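Local coordinates for protein putative tRNA (Adenine(37)-N6)-methyltransferase (PDB 7BTU) that probably methylates threonylcarbamoyladenosine at position 37 of tRNAs, taking the methyl group from S-adenosyl-L-methionine, at residues H9-I14 with P132-K137; L64-H69 with G106-R111; T40-P45 with A117-L122; C20-F25 with G210-D215. One frame throughout, in Å; residues are numbered along the deposited sequence.

Contact 1. Residues H9-I14 with P132-K137; sequences HSVSPI and PVLDIK
Val11 and Leu134 meet with their side chains at about a right angle, CG2 of Val11 lying 4.0 Å from CD2 of Leu134, where the N-terminal segment 9-14 passes strand 132-138 of the closed, six-stranded antiparallel barrel. That strand carries a classic beta bulge here, since Leu134 and Asp135 both face Leu65 of the neighbouring strand. Leu134 sets off away from the segment 9-14, yet its branched end returns to it, and CD2 also comes within 3.9 Å of Ser12 O. Pro13 and Pro132 instead lie side by side, pointing the same way, with CG of Pro13 3.8 Å from CB of Pro132, a compact apolar pairing. In Ile14, CG1 stands between the backbone N and the carbonyl carbon (chi1 55°); beyond it CD1 lies beside the backbone of Asp135 and touches Ile136 CD1 at 3.9 Å, while CG2 faces Leu134 O. The second subunit also borders this contact: Ser12 OG bonds to Met7 O of that subunit, Asp135 OD1 forms a salt bridge with its Arg101, and His9 and Val11 join an antiparallel ladder with one of its strands. The backbones are tied by a single hydrogen bond, Ile14 N to Val133 O at 2.8 Å, noticeably bent (136° at the hydrogen). The same oxygen, Val133 O, is approached by Pro13 CA at 3.2 Å.

Contact 2. Residues L64-H69 with G106-R111; sequences LLFLFH and GQSVVR
Leu64 and Ser108 exchange two backbone hydrogen bonds, the straighter running from Leu64 N to Ser108 O (2.8 Å, 169° at the hydrogen) and the other from Ser108 N back to Leu64 O. Phe66 and Gly106 form a second such pair, in which Gly106 N gives its hydrogen to Phe66 O at 2.8 Å. Between them Leu65 and Gln107 make the non-hydrogen-bonded pair, where CA-H groups approach carbonyl oxygens instead: Gln107 CA is 3.3 Å from Leu64 O. This alternation is the antiparallel ladder by which strands 61-67 and 105-116 stand next to each other in the wall of the six-stranded barrel. Gly106, without a CB, lets the rings of Phe66 and Phe68 come close to its backbone. CG of Phe66 is held between its own N and carbonyl carbon (chi1 65°), and one face of the ring receives Gly106 CA, 3.5 Å above the plane and offset toward the rim, a CH-pi contact. Phe68 brings CE2 to 3.4 Å from the same CA. On the Phe66 face of the sheet Leu64 CD1 packs against Val110 CG1 at 4.0 Å, branched apolar side chains suited to the buried barrel interior, while the buried hydroxyl of Ser108 bonds to Asp126. On the other face CD2 of Leu65 rests 3.7 Å from CB of Gln107, beside Gln107 of the second subunit.

Contact 3. Residues T40-P45 with A117-L122; sequences TLELLP and AGRLWL
Glu42 OE2 is held from two directions: Thr40 OG1, two residues back in its own strand, donates to the anti lone pair at 2.7 Å, and Arg119 NE from the neighbouring strand meets it at 3.1 Å on the syn side, slightly out of the carboxylate plane. The other oxygen, OE1, stands 2.8 Å from Arg119 NH2; that bond is weak, bent to 117° at the hydrogen, but it completes the salt bridge. Carboxylate and guanidinium planes are 51° apart; the side chains run side by side, Glu42 bent at chi2 (-73°) and Arg119 at chi3. The guanidinium has a second anionic partner, Glu116, which pairs with NH1. On the same side of the sheet Arg119 CD lies over one face of the Trp121 ring, toward its rim, and Thr40 CG2 comes within 3.6 Å of Trp121 CD1. The opposite face is apolar: CD2 of Leu41 meets CD1 of Leu120 at 3.9 Å, and Leu122 CD1 adds to the barrel interior. Strands 38-43 and 119-123 are neighbouring antiparallel barrel strands, joined by two backbone bonds between Leu41 and Leu120. Near the turn, Leu43 N bonds to Gly118 O at 2.9 Å, and a water donates to both Gly118 O and Leu43 O. Gly118 follows Ala117 with positive phi, as the third residue of a type II turn does. With one acid between a hydroxyl and an arginine that is itself shared by two acids, the partly exposed face is a small charged network, which would be expected to stabilise the ionised form of Glu42.

Contact 4. Residues C20-F25 with G210-D215; sequences CFMEKF and GVRLWD
Cys20 lies on Trp214 at the junction between the N-terminal barrel and the C-terminal domain, where the loop leaving strand 15-19 meets the end of strand 209-213. Cys20 CB lies over the face of the indole, 3.6 Å from the centroid of its five-membered ring, a CH-pi contact suited to a small side chain. Its SG, between the backbone N and the carbonyl carbon (chi1 53°), approaches the same indole obliquely, a sulfur-aromatic contact, and sits over the centre of the Phe21 ring. Trp214 N also bonds to Cys20 O at 2.9 Å. Next along, Phe21 and Leu213 lie side by side, CE1 to CD2 3.7 Å. Glu23 OE1 accepts from Arg212 N at 2.8 Å, the donor standing 35° out of the carboxylate plane, while OE2 faces Arg212 NE in a long salt bridge of 3.6 Å. Met22 crosses Arg212 at about a right angle and sets CB 3.4 Å above the centre of the guanidinium, an aliphatic carbon against one face of the flat cation. A water links Met22 N and Arg212 O. Around it, Leu187 of helix 184-193 touches Cys20, Leu213 and Trp214, and strand 216-222 flanks Val211.

How the contacts relate
Contacts 2 and 3 lie in the barrel wall, and contact 1 sets the N-terminal segment against one of its strands, whereas contact 4 ties the loop 20-25 to the C-terminal domain and touches none of the others. Contacts 1 and 2 are buried and share the border of strands 132-138 and 61-67, where Leu134 N lies 2.7 Å from Leu65 O; both also reach the second subunit. Contact 3 is two-faced: its leucines join the same interior, Leu41 CD2 lying 3.6 Å from Ile136 CD1, but its outer side carries charges. Contact 4, also partly buried, has a salt bridge too, yet depends more on side chains. Regular backbone ladders occur in contacts 2 and 3, while contact 1 has one backbone bond.

Contact 1. Residues H9-I14 with P132-K137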
loop_
_atom_site.group_PDB
_atom_site.type_symbol
_atom_site.label_atom_id
_atom_site.label_comp_id
_atom_site.label_asym_id
_atom_site.label_seq_id
_atom_site.Cartn_x
_atom_site.Cartn_y
_atom_site.Cartn_z
ATOM N N HIS B 9 -1.562 -19.582 5.179
ATOM C CA HIS B 9 -2.867 -18.949 4.994
ATOM C C HIS B 9 -3.187 -18.971 3.506
ATOM O O HIS B 9 -2.321 -18.660 2.689
ATOM C CB HIS B 9 -2.862 -17.514 5.528
ATOM C CG HIS B 9 -4.107 -16.731 5.216
ATOM N ND1 HIS B 9 -5.337 -17.045 5.757
ATOM C CD2 HIS B 9 -4.316 -15.649 4.408
ATOM C CE1 HIS B 9 -6.252 -16.202 5.287
ATOM N NE2 HIS B 9 -5.653 -15.334 4.486
ATOM N N SER B 10 -4.381 -19.392 3.143
ATOM C CA SER B 10 -4.755 -19.505 1.735
ATOM C C SER B 10 -5.491 -18.249 1.290
ATOM O O SER B 10 -6.390 -17.769 1.996
ATOM C CB SER B 10 -5.613 -20.758 1.503
ATOM O OG SER B 10 -5.822 -20.928 0.103
ATOM N N VAL B 11 -5.105 -17.700 0.131
ATOM C CA VAL B 11 -5.847 -16.578 -0.443
ATOM C C VAL B 11 -6.339 -16.985 -1.827
ATOM O O VAL B 11 -5.775 -17.873 -2.489
ATOM C CB VAL B 11 -4.998 -15.275 -0.507
ATOM C CG1 VAL B 11 -4.551 -14.885 0.915
ATOM C CG2 VAL B 11 -3.802 -15.447 -1.448
ATOM N N SER B 12 -7.388 -16.299 -2.285
ATOM C CA SER B 12 -7.951 -16.534 -3.620
ATOM C C SER B 12 -8.342 -15.207 -4.251
ATOM O O SER B 12 -8.785 -14.297 -3.540
ATOM C CB SER B 12 -9.220 -17.405 -3.539
ATOM O OG SER B 12 -8.901 -18.756 -3.447
ATOM N N PRO B 13 -8.210 -15.065 -5.569
ATOM C CA PRO B 13 -8.510 -13.758 -6.174
ATOM C C PRO B 13 -9.973 -13.415 -5.962
ATOM O O PRO B 13 -10.837 -14.281 -6.064
ATOM C CB PRO B 13 -8.209 -13.950 -7.670
ATOM C CG PRO B 13 -7.482 -15.310 -7.798
ATOM C CD PRO B 13 -7.751 -16.092 -6.524
ATOM N N ILE B 14 -10.237 -12.128 -5.684
ATOM C CA ILE B 14 -11.600 -11.603 -5.781
ATOM C C ILE B 14 -11.941 -11.184 -7.202
ATOM O O ILE B 14 -13.106 -10.916 -7.499
ATOM C CB ILE B 14 -11.738 -10.428 -4.802
ATOM C CG1 ILE B 14 -10.669 -9.390 -5.086
ATOM C CG2 ILE B 14 -11.557 -10.958 -3.348
ATOM C CD1 ILE B 14 -10.969 -7.994 -4.569
ATOM N N PRO B 132 -4.288 -11.490 -11.176
ATOM C CA PRO B 132 -5.293 -11.805 -10.129
ATOM C C PRO B 132 -5.210 -10.778 -9.005
ATOM O O PRO B 132 -4.129 -10.493 -8.492
ATOM C CB PRO B 132 -4.891 -13.202 -9.617
ATOM C CG PRO B 132 -3.765 -13.702 -10.538
ATOM C CD PRO B 132 -3.135 -12.419 -11.119
ATOM N N VAL B 133 -6.358 -10.273 -8.571
ATOM C CA VAL B 133 -6.409 -9.257 -7.514
ATOM C C VAL B 133 -6.953 -9.907 -6.243
ATOM O O VAL B 133 -7.931 -10.659 -6.298
ATOM C CB VAL B 133 -7.269 -8.058 -7.962
ATOM C CG1 VAL B 133 -7.554 -7.061 -6.803
ATOM C CG2 VAL B 133 -6.525 -7.299 -9.108
ATOM N N LEU B 134 -6.340 -9.572 -5.094
ATOM C CA LEU B 134 -6.765 -10.084 -3.783
ATOM C C LEU B 134 -7.591 -9.124 -2.964
ATOM O O LEU B 134 -8.328 -9.586 -2.052
ATOM C CB LEU B 134 -5.553 -10.455 -2.903
ATOM C CG LEU B 134 -4.528 -11.343 -3.593
ATOM C CD1 LEU B 134 -3.287 -11.524 -2.697
ATOM C CD2 LEU B 134 -5.233 -12.711 -3.913
ATOM N N ASP B 135 -7.465 -7.819 -3.189
ATOM C CA ASP B 135 -8.150 -6.881 -2.288
ATOM C C ASP B 135 -8.272 -5.545 -3.005
ATOM O O ASP B 135 -7.498 -5.242 -3.911
ATOM C CB ASP B 135 -7.365 -6.716 -0.968
ATOM C CG ASP B 135 -8.144 -5.899 0.090
ATOM O OD1 ASP B 135 -9.270 -6.301 0.392
ATOM O OD2 ASP B 135 -7.655 -4.822 0.528
ATOM N N ILE B 136 -9.262 -4.762 -2.586
ATOM C CA ILE B 136 -9.489 -3.368 -2.968
ATOM C C ILE B 136 -9.673 -2.600 -1.665
ATOM O O ILE B 136 -10.466 -3.027 -0.806
ATOM C CB ILE B 136 -10.781 -3.205 -3.795
ATOM C CG1 ILE B 136 -10.767 -4.115 -5.033
ATOM C CG2 ILE B 136 -11.016 -1.694 -4.121
ATOM C CD1 ILE B 136 -12.170 -4.433 -5.559
ATOM N N LYS B 137 -9.011 -1.453 -1.535
ATOM C CA LYS B 137 -9.234 -0.546 -0.387
ATOM C C LYS B 137 -9.094 0.885 -0.884
ATOM O O LYS B 137 -8.313 1.142 -1.807
ATOM C CB LYS B 137 -8.208 -0.769 0.743
#

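Contact 2. Residues L64-H69 with G106-R111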
loop_
_atom_site.group_PDB
_atom_site.type_symbol
_atom_site.label_atom_id
_atom_site.label_comp_id
_atom_site.label_asym_id
_atom_site.label_seq_id
_atom_site.Cartn_x
_atom_site.Cartn_y
_atom_site.Cartn_z
ATOM N N LEU B 64 -4.858 -1.740 -4.792
ATOM C CA LEU B 64 -5.103 -3.118 -5.160
ATOM C C LEU B 64 -3.930 -3.943 -4.643
ATOM O O LEU B 64 -2.767 -3.629 -4.933
ATOM C CB LEU B 64 -5.247 -3.298 -6.691
ATOM C CG LEU B 64 -6.375 -2.509 -7.405
ATOM C CD1 LEU B 64 -6.384 -2.742 -8.936
ATOM C CD2 LEU B 64 -7.775 -2.775 -6.745
ATOM N N LEU B 65 -4.228 -5.000 -3.914
ATOM C CA LEU B 65 -3.248 -6.039 -3.625
ATOM C C LEU B 65 -3.473 -7.129 -4.656
ATOM O O LEU B 65 -4.631 -7.506 -4.941
ATOM C CB LEU B 65 -3.423 -6.661 -2.211
ATOM C CG LEU B 65 -3.282 -5.651 -1.088
ATOM C CD1 LEU B 65 -3.544 -6.258 0.292
ATOM C CD2 LEU B 65 -1.912 -4.942 -1.118
ATOM N N PHE B 66 -2.369 -7.666 -5.188
ATOM C CA PHE B 66 -2.466 -8.579 -6.308
ATOM C C PHE B 66 -1.337 -9.587 -6.235
ATOM O O PHE B 66 -0.398 -9.472 -5.436
ATOM C CB PHE B 66 -2.437 -7.801 -7.633
ATOM C CG PHE B 66 -1.115 -7.095 -7.866
ATOM C CD1 PHE B 66 -0.931 -5.763 -7.439
ATOM C CD2 PHE B 66 -0.091 -7.757 -8.518
ATOM C CE1 PHE B 66 0.329 -5.118 -7.653
ATOM C CE2 PHE B 66 1.185 -7.154 -8.763
ATOM C CZ PHE B 66 1.379 -5.820 -8.327
ATOM N N LEU B 67 -1.448 -10.604 -7.071
ATOM C CA LEU B 67 -0.458 -11.665 -7.111
ATOM C C LEU B 67 0.469 -11.430 -8.286
ATOM O O LEU B 67 -0.023 -11.207 -9.399
ATOM C CB LEU B 67 -1.137 -13.016 -7.272
ATOM C CG LEU B 67 -1.905 -13.537 -6.041
ATOM C CD1 LEU B 67 -2.548 -14.850 -6.340
ATOM C CD2 LEU B 67 -0.940 -13.674 -4.875
ATOM N N PHE B 68 1.789 -11.447 -8.033
ATOM C CA PHE B 68 2.767 -11.510 -9.120
ATOM C C PHE B 68 2.759 -12.905 -9.731
ATOM O O PHE B 68 2.584 -13.907 -9.031
ATOM C CB PHE B 68 4.175 -11.226 -8.608
ATOM C CG PHE B 68 4.395 -9.821 -8.149
ATOM C CD1 PHE B 68 4.358 -8.776 -9.056
ATOM C CD2 PHE B 68 4.706 -9.558 -6.823
ATOM C CE1 PHE B 68 4.608 -7.453 -8.631
ATOM C CE2 PHE B 68 4.935 -8.239 -6.393
ATOM C CZ PHE B 68 4.875 -7.206 -7.300
ATOM N N HIS B 69 3.011 -12.982 -11.032
ATOM C CA HIS B 69 3.129 -14.278 -11.724
ATOM C C HIS B 69 4.519 -14.875 -11.504
ATOM O O HIS B 69 5.323 -15.000 -12.434
ATOM C CB HIS B 69 2.854 -14.130 -13.217
ATOM N N GLY B 106 1.871 -8.032 -4.627
ATOM C CA GLY B 106 2.243 -6.675 -4.954
ATOM C C GLY B 106 1.140 -5.742 -4.501
ATOM O O GLY B 106 0.040 -6.168 -4.176
ATOM N N GLN B 107 1.435 -4.444 -4.552
ATOM C CA GLN B 107 0.429 -3.463 -4.192
ATOM C C GLN B 107 0.490 -2.388 -5.255
ATOM O O GLN B 107 1.562 -2.130 -5.808
ATOM C CB GLN B 107 0.678 -2.855 -2.841
ATOM C CG GLN B 107 2.032 -2.135 -2.829
ATOM C CD GLN B 107 2.366 -1.549 -1.494
ATOM O OE1 GLN B 107 2.150 -2.176 -0.438
ATOM N NE2 GLN B 107 2.854 -0.315 -1.520
ATOM N N SER B 108 -0.663 -1.825 -5.603
ATOM C CA SER B 108 -0.565 -0.676 -6.477
ATOM C C SER B 108 -1.725 0.284 -6.204
ATOM O O SER B 108 -2.820 -0.132 -5.793
ATOM C CB SER B 108 -0.486 -1.118 -7.931
ATOM O OG SER B 108 -1.736 -1.302 -8.505
ATOM N N VAL B 109 -1.459 1.582 -6.405
ATOM C CA VAL B 109 -2.493 2.607 -6.273
ATOM C C VAL B 109 -2.887 2.998 -7.677
ATOM O O VAL B 109 -2.016 3.188 -8.544
ATOM C CB VAL B 109 -2.042 3.817 -5.429
ATOM C CG1 VAL B 109 -0.679 4.335 -5.836
ATOM C CG2 VAL B 109 -3.080 4.962 -5.534
ATOM N N VAL B 110 -4.204 3.041 -7.927
ATOM C CA VAL B 110 -4.707 3.273 -9.271
ATOM C C VAL B 110 -5.856 4.245 -9.156
ATOM O O VAL B 110 -6.569 4.266 -8.159
ATOM C CB VAL B 110 -5.103 1.905 -9.930
ATOM C CG1 VAL B 110 -6.221 1.241 -9.202
ATOM C CG2 VAL B 110 -5.423 2.020 -11.381
ATOM N N ARG B 111 -6.065 5.016 -10.205
ATOM C CA ARG B 111 -7.195 5.924 -10.255
ATOM C C ARG B 111 -8.463 5.132 -10.541
ATOM O O ARG B 111 -8.492 4.299 -11.458
ATOM C CB ARG B 111 -6.979 6.972 -11.364
ATOM C CG ARG B 111 -8.167 7.943 -11.427
ATOM C CD ARG B 111 -7.960 9.029 -10.418
ATOM N NE ARG B 111 -8.662 10.256 -10.805
ATOM C CZ ARG B 111 -9.959 10.431 -10.601
ATOM N NH1 ARG B 111 -10.669 9.461 -10.005
ATOM N NH2 ARG B 111 -10.544 11.573 -10.983
#

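Contact 3. Residues T40-P45 with A117-L122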
loop_
_atom_site.group_PDB
_atom_site.type_symbol
_atom_site.label_atom_id
_atom_site.label_comp_id
_atom_site.label_asym_id
_atom_site.label_seq_id
_atom_site.Cartn_x
_atom_site.Cartn_y
_atom_site.Cartn_z
ATOM N N THR B 40 -9.803 -2.750 -16.468
ATOM C CA THR B 40 -10.923 -2.990 -15.566
ATOM C C THR B 40 -10.526 -4.088 -14.589
ATOM O O THR B 40 -9.605 -4.880 -14.841
ATOM C CB THR B 40 -12.190 -3.382 -16.323
ATOM O OG1 THR B 40 -11.903 -4.523 -17.137
ATOM C CG2 THR B 40 -12.658 -2.245 -17.243
ATOM N N LEU B 41 -11.207 -4.097 -13.448
ATOM C CA LEU B 41 -11.078 -5.177 -12.478
ATOM C C LEU B 41 -12.405 -5.922 -12.561
ATOM O O LEU B 41 -13.433 -5.378 -12.163
ATOM C CB LEU B 41 -10.822 -4.618 -11.072
ATOM C CG LEU B 41 -10.845 -5.688 -9.914
ATOM C CD1 LEU B 41 -10.025 -6.968 -10.258
ATOM C CD2 LEU B 41 -10.347 -5.072 -8.618
ATOM N N GLU B 42 -12.394 -7.134 -13.114
ATOM C CA GLU B 42 -13.606 -7.939 -13.220
ATOM C C GLU B 42 -13.737 -8.799 -11.968
ATOM O O GLU B 42 -12.897 -9.672 -11.726
ATOM C CB GLU B 42 -13.554 -8.821 -14.452
ATOM C CG GLU B 42 -13.198 -8.038 -15.712
ATOM C CD GLU B 42 -14.338 -7.141 -16.203
ATOM O OE1 GLU B 42 -15.512 -7.520 -16.041
ATOM O OE2 GLU B 42 -14.048 -6.066 -16.775
ATOM N N LEU B 43 -14.792 -8.567 -11.199
ATOM C CA LEU B 43 -14.939 -9.188 -9.898
ATOM C C LEU B 43 -15.640 -10.528 -10.022
ATOM O O LEU B 43 -16.563 -10.691 -10.828
ATOM C CB LEU B 43 -15.720 -8.268 -8.953
ATOM C CG LEU B 43 -14.887 -7.014 -8.618
ATOM C CD1 LEU B 43 -15.720 -6.006 -7.841
ATOM C CD2 LEU B 43 -13.585 -7.361 -7.840
ATOM N N LEU B 44 -15.218 -11.483 -9.188
ATOM C CA LEU B 44 -15.800 -12.810 -9.135
ATOM C C LEU B 44 -16.884 -12.867 -8.072
ATOM O O LEU B 44 -16.788 -12.179 -7.062
ATOM C CB LEU B 44 -14.726 -13.842 -8.765
ATOM C CG LEU B 44 -13.608 -14.011 -9.777
ATOM C CD1 LEU B 44 -12.507 -14.876 -9.128
ATOM C CD2 LEU B 44 -14.213 -14.680 -11.004
ATOM N N PRO B 45 -17.889 -13.728 -8.204
ATOM C CA PRO B 45 -18.767 -13.979 -7.060
ATOM C C PRO B 45 -17.944 -14.460 -5.887
ATOM O O PRO B 45 -16.915 -15.146 -6.065
ATOM C CB PRO B 45 -19.709 -15.085 -7.565
ATOM C CG PRO B 45 -19.551 -15.150 -8.993
ATOM C CD PRO B 45 -18.139 -14.653 -9.309
ATOM N N ALA B 117 -21.816 -2.943 -10.505
ATOM C CA ALA B 117 -21.768 -4.300 -9.953
ATOM C C ALA B 117 -20.768 -5.167 -10.709
ATOM O O ALA B 117 -20.847 -5.297 -11.931
ATOM C CB ALA B 117 -23.160 -4.933 -10.024
ATOM N N GLY B 118 -19.795 -5.718 -10.002
ATOM C CA GLY B 118 -18.888 -6.654 -10.620
ATOM C C GLY B 118 -17.752 -6.047 -11.428
ATOM O O GLY B 118 -16.948 -6.801 -11.990
ATOM N N ARG B 119 -17.588 -4.729 -11.428
ATOM C CA ARG B 119 -16.518 -4.170 -12.267
ATOM C C ARG B 119 -16.065 -2.802 -11.758
ATOM O O ARG B 119 -16.910 -1.916 -11.515
ATOM C CB ARG B 119 -17.042 -4.072 -13.706
ATOM C CG ARG B 119 -16.163 -3.253 -14.657
ATOM C CD ARG B 119 -16.689 -3.292 -16.110
ATOM N NE ARG B 119 -16.780 -4.643 -16.646
ATOM C CZ ARG B 119 -17.895 -5.362 -16.723
ATOM N NH1 ARG B 119 -19.046 -4.873 -16.282
ATOM N NH2 ARG B 119 -17.847 -6.588 -17.234
ATOM N N LEU B 120 -14.741 -2.605 -11.665
ATOM C CA LEU B 120 -14.137 -1.289 -11.475
ATOM C C LEU B 120 -13.504 -0.859 -12.791
ATOM O O LEU B 120 -12.815 -1.668 -13.439
ATOM C CB LEU B 120 -13.013 -1.308 -10.431
ATOM C CG LEU B 120 -13.288 -1.857 -9.017
ATOM C CD1 LEU B 120 -12.065 -1.585 -8.117
ATOM C CD2 LEU B 120 -14.472 -1.222 -8.482
ATOM N N TRP B 121 -13.687 0.411 -13.135
ATOM C CA TRP B 121 -12.991 1.071 -14.254
ATOM C C TRP B 121 -11.785 1.831 -13.716
ATOM O O TRP B 121 -11.926 2.675 -12.830
ATOM C CB TRP B 121 -13.919 2.055 -14.986
ATOM C CG TRP B 121 -14.682 1.371 -15.975
ATOM C CD1 TRP B 121 -14.247 0.981 -17.235
ATOM C CD2 TRP B 121 -16.013 0.896 -15.846
ATOM N NE1 TRP B 121 -15.248 0.335 -17.886
ATOM C CE2 TRP B 121 -16.343 0.253 -17.061
ATOM C CE3 TRP B 121 -16.975 0.981 -14.843
ATOM C CZ2 TRP B 121 -17.569 -0.320 -17.282
ATOM C CZ3 TRP B 121 -18.210 0.421 -15.074
ATOM C CH2 TRP B 121 -18.499 -0.226 -16.282
ATOM N N LEU B 122 -10.602 1.544 -14.269
ATOM C CA LEU B 122 -9.349 2.025 -13.731
ATOM C C LEU B 122 -8.599 2.829 -14.804
ATOM O O LEU B 122 -8.738 2.575 -16.004
ATOM C CB LEU B 122 -8.437 0.850 -13.264
ATOM C CG LEU B 122 -9.194 -0.133 -12.363
ATOM C CD1 LEU B 122 -8.341 -1.411 -12.072
ATOM C CD2 LEU B 122 -9.664 0.614 -11.089
HETATM O O HOH W 1 -17.706 -9.360 -12.922
#

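Contact 4. Residues C20-F25 with G210-D215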
loop_
_atom_site.group_PDB
_atom_site.type_symbol
_atom_site.label_atom_id
_atom_site.label_comp_id
_atom_site.label_asym_id
_atom_site.label_seq_id
_atom_site.Cartn_x
_atom_site.Cartn_y
_atom_site.Cartn_z
ATOM N N CYS B 20 -4.443 -2.869 -20.778
ATOM C CA CYS B 20 -3.637 -2.635 -21.980
ATOM C C CYS B 20 -2.295 -3.370 -21.978
ATOM O O CYS B 20 -1.683 -3.472 -23.044
ATOM C CB CYS B 20 -3.425 -1.134 -22.152
ATOM S SG CYS B 20 -2.758 -0.261 -20.761
ATOM N N PHE B 21 -1.747 -3.752 -20.806
ATOM C CA PHE B 21 -0.330 -4.126 -20.730
ATOM C C PHE B 21 -0.149 -5.634 -20.847
ATOM O O PHE B 21 -0.737 -6.403 -20.075
ATOM C CB PHE B 21 0.323 -3.604 -19.442
ATOM C CG PHE B 21 0.470 -2.098 -19.429
ATOM C CD1 PHE B 21 1.160 -1.442 -20.474
ATOM C CD2 PHE B 21 -0.116 -1.336 -18.428
ATOM C CE1 PHE B 21 1.256 -0.031 -20.489
ATOM C CE2 PHE B 21 0.012 0.085 -18.442
ATOM C CZ PHE B 21 0.684 0.711 -19.445
ATOM N N MET B 22 0.680 -6.050 -21.813
ATOM C CA MET B 22 0.979 -7.473 -22.002
ATOM C C MET B 22 2.382 -7.863 -21.537
ATOM O O MET B 22 2.657 -9.063 -21.362
ATOM C CB MET B 22 0.817 -7.837 -23.497
ATOM C CG MET B 22 -0.527 -7.387 -24.131
ATOM S SD MET B 22 -1.960 -8.233 -23.349
ATOM C CE MET B 22 -3.249 -6.947 -23.440
ATOM N N GLU B 23 3.291 -6.897 -21.366
ATOM C CA GLU B 23 4.655 -7.223 -20.970
ATOM C C GLU B 23 5.102 -6.187 -19.947
ATOM O O GLU B 23 4.707 -5.030 -20.004
ATOM C CB GLU B 23 5.584 -7.283 -22.222
ATOM C CG GLU B 23 5.144 -6.338 -23.313
ATOM C CD GLU B 23 5.659 -6.619 -24.714
ATOM O OE1 GLU B 23 5.580 -5.681 -25.513
ATOM O OE2 GLU B 23 6.127 -7.727 -25.042
ATOM N N LYS B 24 5.963 -6.601 -19.032
ATOM C CA LYS B 24 6.288 -5.759 -17.881
ATOM C C LYS B 24 7.115 -4.550 -18.278
ATOM O O LYS B 24 6.912 -3.465 -17.732
ATOM C CB LYS B 24 7.050 -6.580 -16.823
ATOM N N PHE B 25 8.050 -4.704 -19.228
ATOM C CA PHE B 25 8.922 -3.586 -19.531
ATOM C C PHE B 25 8.158 -2.406 -20.126
ATOM O O PHE B 25 8.647 -1.279 -20.057
ATOM C CB PHE B 25 10.065 -4.016 -20.449
ATOM C CG PHE B 25 9.618 -4.441 -21.827
ATOM C CD1 PHE B 25 9.386 -3.492 -22.820
ATOM C CD2 PHE B 25 9.499 -5.791 -22.139
ATOM C CE1 PHE B 25 8.982 -3.869 -24.068
ATOM C CE2 PHE B 25 9.099 -6.186 -23.391
ATOM C CZ PHE B 25 8.838 -5.224 -24.366
ATOM N N GLY B 210 9.708 -2.494 -30.408
ATOM C CA GLY B 210 8.280 -2.750 -30.406
ATOM C C GLY B 210 7.779 -2.990 -28.996
ATOM O O GLY B 210 8.511 -3.442 -28.113
ATOM N N VAL B 211 6.479 -2.761 -28.838
ATOM C CA VAL B 211 5.815 -3.029 -27.581
ATOM C C VAL B 211 4.371 -3.395 -27.927
ATOM O O VAL B 211 3.795 -2.924 -28.925
ATOM C CB VAL B 211 5.850 -1.796 -26.633
ATOM C CG1 VAL B 211 5.119 -0.642 -27.239
ATOM C CG2 VAL B 211 5.200 -2.179 -25.308
ATOM N N ARG B 212 3.803 -4.248 -27.107
ATOM C CA ARG B 212 2.418 -4.669 -27.269
ATOM C C ARG B 212 1.542 -3.815 -26.373
ATOM O O ARG B 212 1.861 -3.660 -25.190
ATOM C CB ARG B 212 2.318 -6.149 -26.891
ATOM C CG ARG B 212 2.906 -7.071 -27.919
ATOM C CD ARG B 212 2.459 -8.463 -27.677
ATOM N NE ARG B 212 3.130 -9.028 -26.534
ATOM C CZ ARG B 212 2.604 -9.927 -25.708
ATOM N NH1 ARG B 212 1.360 -10.374 -25.889
ATOM N NH2 ARG B 212 3.346 -10.377 -24.700
ATOM N N LEU B 213 0.401 -3.357 -26.900
ATOM C CA LEU B 213 -0.616 -2.672 -26.085
ATOM C C LEU B 213 -1.993 -3.122 -26.563
ATOM O O LEU B 213 -2.225 -3.141 -27.768
ATOM C CB LEU B 213 -0.484 -1.147 -26.250
ATOM C CG LEU B 213 0.819 -0.505 -25.718
ATOM C CD1 LEU B 213 0.953 0.891 -26.309
ATOM C CD2 LEU B 213 0.793 -0.462 -24.157
ATOM N N TRP B 214 -2.894 -3.523 -25.636
ATOM C CA TRP B 214 -4.150 -4.154 -26.024
ATOM C C TRP B 214 -3.805 -5.292 -26.990
ATOM O O TRP B 214 -2.942 -6.112 -26.662
ATOM C CB TRP B 214 -5.114 -3.103 -26.567
ATOM C CG TRP B 214 -5.602 -2.108 -25.471
ATOM C CD1 TRP B 214 -5.386 -0.783 -25.441
ATOM C CD2 TRP B 214 -6.408 -2.421 -24.317
ATOM N NE1 TRP B 214 -5.991 -0.226 -24.315
ATOM C CE2 TRP B 214 -6.617 -1.220 -23.614
ATOM C CE3 TRP B 214 -6.928 -3.608 -23.787
ATOM C CZ2 TRP B 214 -7.360 -1.155 -22.411
ATOM C CZ3 TRP B 214 -7.675 -3.550 -22.568
ATOM C CH2 TRP B 214 -7.874 -2.332 -21.897
ATOM N N ASP B 215 -4.421 -5.372 -28.177
ATOM C CA ASP B 215 -4.109 -6.418 -29.149
ATOM C C ASP B 215 -3.233 -5.875 -30.276
ATOM O O ASP B 215 -3.271 -6.387 -31.403
ATOM C CB ASP B 215 -5.388 -7.073 -29.702
ATOM C CG ASP B 215 -6.338 -6.057 -30.376
ATOM O OD1 ASP B 215 -5.958 -4.869 -30.502
ATOM O OD2 ASP B 215 -7.462 -6.433 -30.763
HETATM O O HOH W 2 2.745 -4.406 -22.950
#